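Local coordinates for protein ketol-acid reductoisomerase (uncultured archaeon GZfos26G2, PDB 4XDY) that catalyses the magnesium-dependent alkyl migration and NADH-dependent reduction of 2-acetolactate to 2,3-dihydroxy-isovalerate in branched-chain amino-acid biosynthesis, at residues Pro86-Tyr94 and Phe114-Pro124. Numbering follows the deposited sequence.
Sequences PDEVQPAIY and FNICFKRIVPP. With NAI (1,4-dihydronicotinamide adenine dinucleotide), chain E.
Asn115 spends both hydrogens of its side-chain amide on the loop and first helical turn opposite. Asn115 ND2 donates to Asp87 O at 2.9 Å, almost straight (164°) and on an in-plane lone pair of the Asp87 carbonyl, with Asp87 O itself close to the plane of the Asn115 amide. The second hydrogen of Asn115 ND2 goes to Gln90 OE1, with ND2 2.9 Å from OE1, but here the donor stands above the Gln90 carbonyl plane rather than on a lone pair, with the two amide planes 59° apart. Pro91 CG rests near Asn115 OD1 and meets the Arg120 guanidinium obliquely, while Ile121 runs along the helix flank. Ile121 CG2 sits squarely over one face of the Tyr94 ring, 3.8 Å from its centroid, a CH-pi contact; with CG1 anti to the carbonyl carbon (chi1 -74°), CD1 reaches the CB atoms of Gln90 and Tyr94. At the far end, Pro124 CD lies 3.3 Å from Tyr94 OH. The two segments follow the neighbouring parallel strands 80-83 and 107-110 of the Rossmann domain, and the first carries part of the NAD(+) site. Asp87 receives both ribose hydroxyls on the nicotinamide side of the dinucleotide, O3D on OD1 and O2D on OD2, each at 2.6 Å. A leucine in place of Asn115 would probably leave both Asp87 O and Gln90 OE1 without their side-chain donor, weakening the tie between the two segments beside the ribose. Water 1 joins Asp87 OD1 to Asn115 N, and water 2 links Glu88 O with Arg120 NH2. Farther out, Gln90 NE2 is held by Leu85 O, and Asp87 OD2 also bonds Thr258 OG1 of the second subunit.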
# COMPACT_ATOMS: atom_id res chain seq x y z
N PRO A 86 20.76 13.57 -7.03
CA PRO A 86 19.51 13.84 -7.79
C PRO A 86 19.76 13.85 -9.27
O PRO A 86 20.76 14.40 -9.75
CB PRO A 86 19.06 15.24 -7.26
CG PRO A 86 19.67 15.34 -5.89
CD PRO A 86 21.04 14.63 -6.06
N ASP A 87 18.87 13.26 -10.06
CA ASP A 87 19.06 13.18 -11.51
C ASP A 87 19.37 14.53 -12.13
O ASP A 87 20.21 14.65 -13.03
CB ASP A 87 17.89 12.54 -12.26
CG ASP A 87 17.59 11.15 -11.75
OD1 ASP A 87 18.45 10.24 -11.99
OD2 ASP A 87 16.58 10.96 -11.03
N GLU A 88 18.68 15.57 -11.66
CA GLU A 88 18.74 16.89 -12.33
C GLU A 88 20.08 17.59 -12.14
O GLU A 88 20.44 18.38 -13.00
CB GLU A 88 17.55 17.80 -11.82
CG GLU A 88 17.55 18.15 -10.31
CD GLU A 88 16.97 17.17 -9.34
OE1 GLU A 88 16.78 15.99 -9.72
OE2 GLU A 88 16.75 17.53 -8.16
N VAL A 89 20.83 17.20 -11.11
CA VAL A 89 22.14 17.81 -10.86
C VAL A 89 23.31 16.94 -11.34
O VAL A 89 24.44 17.43 -11.45
CB VAL A 89 22.41 18.20 -9.41
CG1 VAL A 89 21.39 19.29 -8.98
CG2 VAL A 89 22.41 17.06 -8.45
N GLN A 90 23.03 15.68 -11.70
CA GLN A 90 24.16 14.81 -12.12
C GLN A 90 24.96 15.37 -13.26
O GLN A 90 26.19 15.24 -13.22
CB GLN A 90 23.67 13.44 -12.45
CG GLN A 90 23.06 12.69 -11.29
CD GLN A 90 22.61 11.28 -11.68
OE1 GLN A 90 22.82 10.83 -12.81
NE2 GLN A 90 21.88 10.62 -10.74
N PRO A 91 24.35 15.92 -14.33
CA PRO A 91 25.19 16.29 -15.47
C PRO A 91 26.31 17.30 -15.11
O PRO A 91 27.52 17.05 -15.45
CB PRO A 91 24.21 16.83 -16.50
CG PRO A 91 22.90 16.14 -16.15
CD PRO A 91 22.92 16.09 -14.66
N ALA A 92 25.96 18.35 -14.36
CA ALA A 92 26.97 19.38 -14.02
C ALA A 92 28.03 18.82 -13.06
O ALA A 92 29.18 19.13 -13.24
CB ALA A 92 26.34 20.63 -13.40
N ILE A 93 27.63 18.03 -12.04
CA ILE A 93 28.52 17.50 -11.08
C ILE A 93 29.44 16.46 -11.78
O ILE A 93 30.65 16.41 -11.56
CB ILE A 93 27.76 16.90 -9.88
CG1 ILE A 93 27.11 18.06 -9.10
CG2 ILE A 93 28.74 16.22 -8.99
CD1 ILE A 93 26.25 17.62 -7.98
N TYR A 94 28.87 15.70 -12.70
CA TYR A 94 29.66 14.73 -13.44
C TYR A 94 30.77 15.49 -14.21
O TYR A 94 31.94 15.12 -14.16
CB TYR A 94 28.77 13.92 -14.42
CG TYR A 94 29.56 13.20 -15.42
CD1 TYR A 94 30.19 11.96 -15.08
CD2 TYR A 94 29.76 13.71 -16.67
CE1 TYR A 94 31.00 11.32 -16.00
CE2 TYR A 94 30.55 13.02 -17.61
CZ TYR A 94 31.18 11.85 -17.23
OH TYR A 94 31.98 11.21 -18.21
N PHE A 114 18.03 7.60 -16.55
CA PHE A 114 17.59 8.89 -17.15
C PHE A 114 18.77 9.57 -17.88
O PHE A 114 18.70 9.85 -19.09
CB PHE A 114 16.99 9.79 -16.07
CG PHE A 114 16.39 11.06 -16.56
CD1 PHE A 114 17.17 12.20 -16.81
CD2 PHE A 114 15.01 11.17 -16.76
CE1 PHE A 114 16.60 13.38 -17.25
CE2 PHE A 114 14.45 12.36 -17.21
CZ PHE A 114 15.24 13.46 -17.45
N ASN A 115 19.84 9.85 -17.13
CA ASN A 115 20.89 10.72 -17.70
C ASN A 115 21.66 10.10 -18.82
O ASN A 115 22.08 10.81 -19.78
CB ASN A 115 21.77 11.26 -16.61
CG ASN A 115 21.09 12.42 -15.83
OD1 ASN A 115 20.50 13.30 -16.46
ND2 ASN A 115 21.11 12.38 -14.55
N ILE A 116 21.87 8.80 -18.73
CA ILE A 116 22.52 8.07 -19.84
C ILE A 116 21.56 7.90 -21.03
O ILE A 116 21.89 8.22 -22.18
CB ILE A 116 23.09 6.70 -19.38
CG1 ILE A 116 24.29 6.88 -18.45
CG2 ILE A 116 23.33 5.79 -20.57
CD1 ILE A 116 25.49 7.50 -19.16
N CYS A 117 20.33 7.48 -20.73
CA CYS A 117 19.31 7.29 -21.76
C CYS A 117 19.06 8.55 -22.60
O CYS A 117 18.98 8.47 -23.84
CB CYS A 117 17.98 6.91 -21.06
SG CYS A 117 16.58 6.71 -22.19
N PHE A 118 18.86 9.69 -21.93
CA PHE A 118 18.57 10.93 -22.61
C PHE A 118 19.80 11.68 -23.00
O PHE A 118 19.71 12.83 -23.46
CB PHE A 118 17.53 11.75 -21.85
CG PHE A 118 16.21 11.04 -21.69
CD1 PHE A 118 15.46 10.72 -22.80
CD2 PHE A 118 15.74 10.69 -20.43
CE1 PHE A 118 14.24 10.06 -22.70
CE2 PHE A 118 14.52 10.02 -20.31
CZ PHE A 118 13.77 9.71 -21.44
N LYS A 119 20.98 11.06 -22.85
CA LYS A 119 22.21 11.67 -23.34
C LYS A 119 22.58 12.98 -22.63
O LYS A 119 23.24 13.85 -23.21
CB LYS A 119 22.15 11.87 -24.86
CG LYS A 119 22.02 10.51 -25.56
CD LYS A 119 22.40 10.63 -27.00
CE LYS A 119 21.25 10.21 -27.87
NZ LYS A 119 21.12 8.76 -27.62
N ARG A 120 22.22 13.14 -21.36
CA ARG A 120 22.66 14.22 -20.60
C ARG A 120 24.05 14.03 -20.05
O ARG A 120 24.69 15.00 -19.69
CB ARG A 120 21.69 14.46 -19.45
CG ARG A 120 20.23 14.70 -19.90
CD ARG A 120 19.96 16.13 -20.06
NE ARG A 120 20.00 16.85 -18.78
CZ ARG A 120 20.41 18.12 -18.70
NH1 ARG A 120 20.76 18.73 -19.81
NH2 ARG A 120 20.46 18.78 -17.54
N ILE A 121 24.47 12.77 -19.91
CA ILE A 121 25.86 12.40 -19.57
C ILE A 121 26.35 11.43 -20.66
O ILE A 121 25.67 10.42 -20.97
CB ILE A 121 25.94 11.73 -18.25
CG1 ILE A 121 25.76 12.75 -17.11
CG2 ILE A 121 27.31 11.04 -18.13
CD1 ILE A 121 25.53 12.17 -15.76
N VAL A 122 27.49 11.76 -21.27
CA VAL A 122 28.03 10.95 -22.36
C VAL A 122 29.44 10.51 -21.85
O VAL A 122 30.34 11.28 -21.86
CB VAL A 122 28.09 11.66 -23.74
CG1 VAL A 122 28.72 10.74 -24.81
CG2 VAL A 122 26.70 12.06 -24.24
N PRO A 123 29.55 9.30 -21.28
CA PRO A 123 30.77 8.83 -20.57
C PRO A 123 31.92 8.62 -21.59
O PRO A 123 31.68 8.58 -22.73
CB PRO A 123 30.34 7.54 -19.89
CG PRO A 123 28.84 7.60 -19.96
CD PRO A 123 28.54 8.26 -21.30
N PRO A 124 33.15 8.70 -21.14
CA PRO A 124 34.21 8.26 -22.08
C PRO A 124 34.04 6.79 -22.53
O PRO A 124 33.50 5.92 -21.78
CB PRO A 124 35.50 8.47 -21.26
CG PRO A 124 35.11 8.43 -19.86
CD PRO A 124 33.62 8.82 -19.75
PA NAI E . 18.69 12.63 -3.18
O1A NAI E . 17.71 13.68 -3.73
O2A NAI E . 18.39 11.94 -1.92
O5B NAI E . 20.14 13.33 -3.27
C5B NAI E . 21.31 12.65 -2.71
C4B NAI E . 22.19 13.71 -1.99
O4B NAI E . 22.69 14.55 -3.02
C3B NAI E . 21.51 14.68 -0.98
O3B NAI E . 21.31 13.96 0.24
C2B NAI E . 22.50 15.82 -0.93
O2B NAI E . 23.47 15.54 0.08
C1B NAI E . 23.13 15.75 -2.34
N9A NAI E . 22.73 16.89 -3.15
C8A NAI E . 21.41 17.35 -3.26
N7A NAI E . 21.38 18.40 -4.06
C5A NAI E . 22.66 18.65 -4.43
C6A NAI E . 23.32 19.66 -5.25
N6A NAI E . 22.63 20.65 -5.84
N1A NAI E . 24.66 19.59 -5.46
C2A NAI E . 25.40 18.62 -4.87
N3A NAI E . 24.90 17.66 -4.11
C4A NAI E . 23.54 17.64 -3.85
O3 NAI E . 18.87 11.48 -4.41
PN NAI E . 17.94 10.11 -4.49
O1N NAI E . 16.47 10.47 -4.46
O2N NAI E . 18.49 9.19 -3.48
O5D NAI E . 18.26 9.79 -6.01
C5D NAI E . 19.56 9.20 -6.35
C4D NAI E . 19.48 8.40 -7.70
O4D NAI E . 18.70 7.23 -7.34
C3D NAI E . 18.71 9.06 -8.83
O3D NAI E . 19.27 8.69 -10.09
C2D NAI E . 17.27 8.51 -8.73
O2D NAI E . 16.48 8.56 -9.92
C1D NAI E . 17.56 7.10 -8.27
N1N NAI E . 16.52 6.35 -7.55
C2N NAI E . 16.00 6.89 -6.42
C3N NAI E . 15.07 6.24 -5.71
C7N NAI E . 14.62 6.80 -4.47
O7N NAI E . 14.66 8.02 -4.11
N7N NAI E . 14.34 5.89 -3.56
C4N NAI E . 14.65 4.93 -6.16
C5N NAI E . 15.40 4.33 -7.22
C6N NAI E . 16.30 5.09 -7.90
O HOH W 1 19.99 9.34 -14.17
O HOH W 2 18.91 18.27 -15.21
O HOH W 3 32.33 12.14 -20.40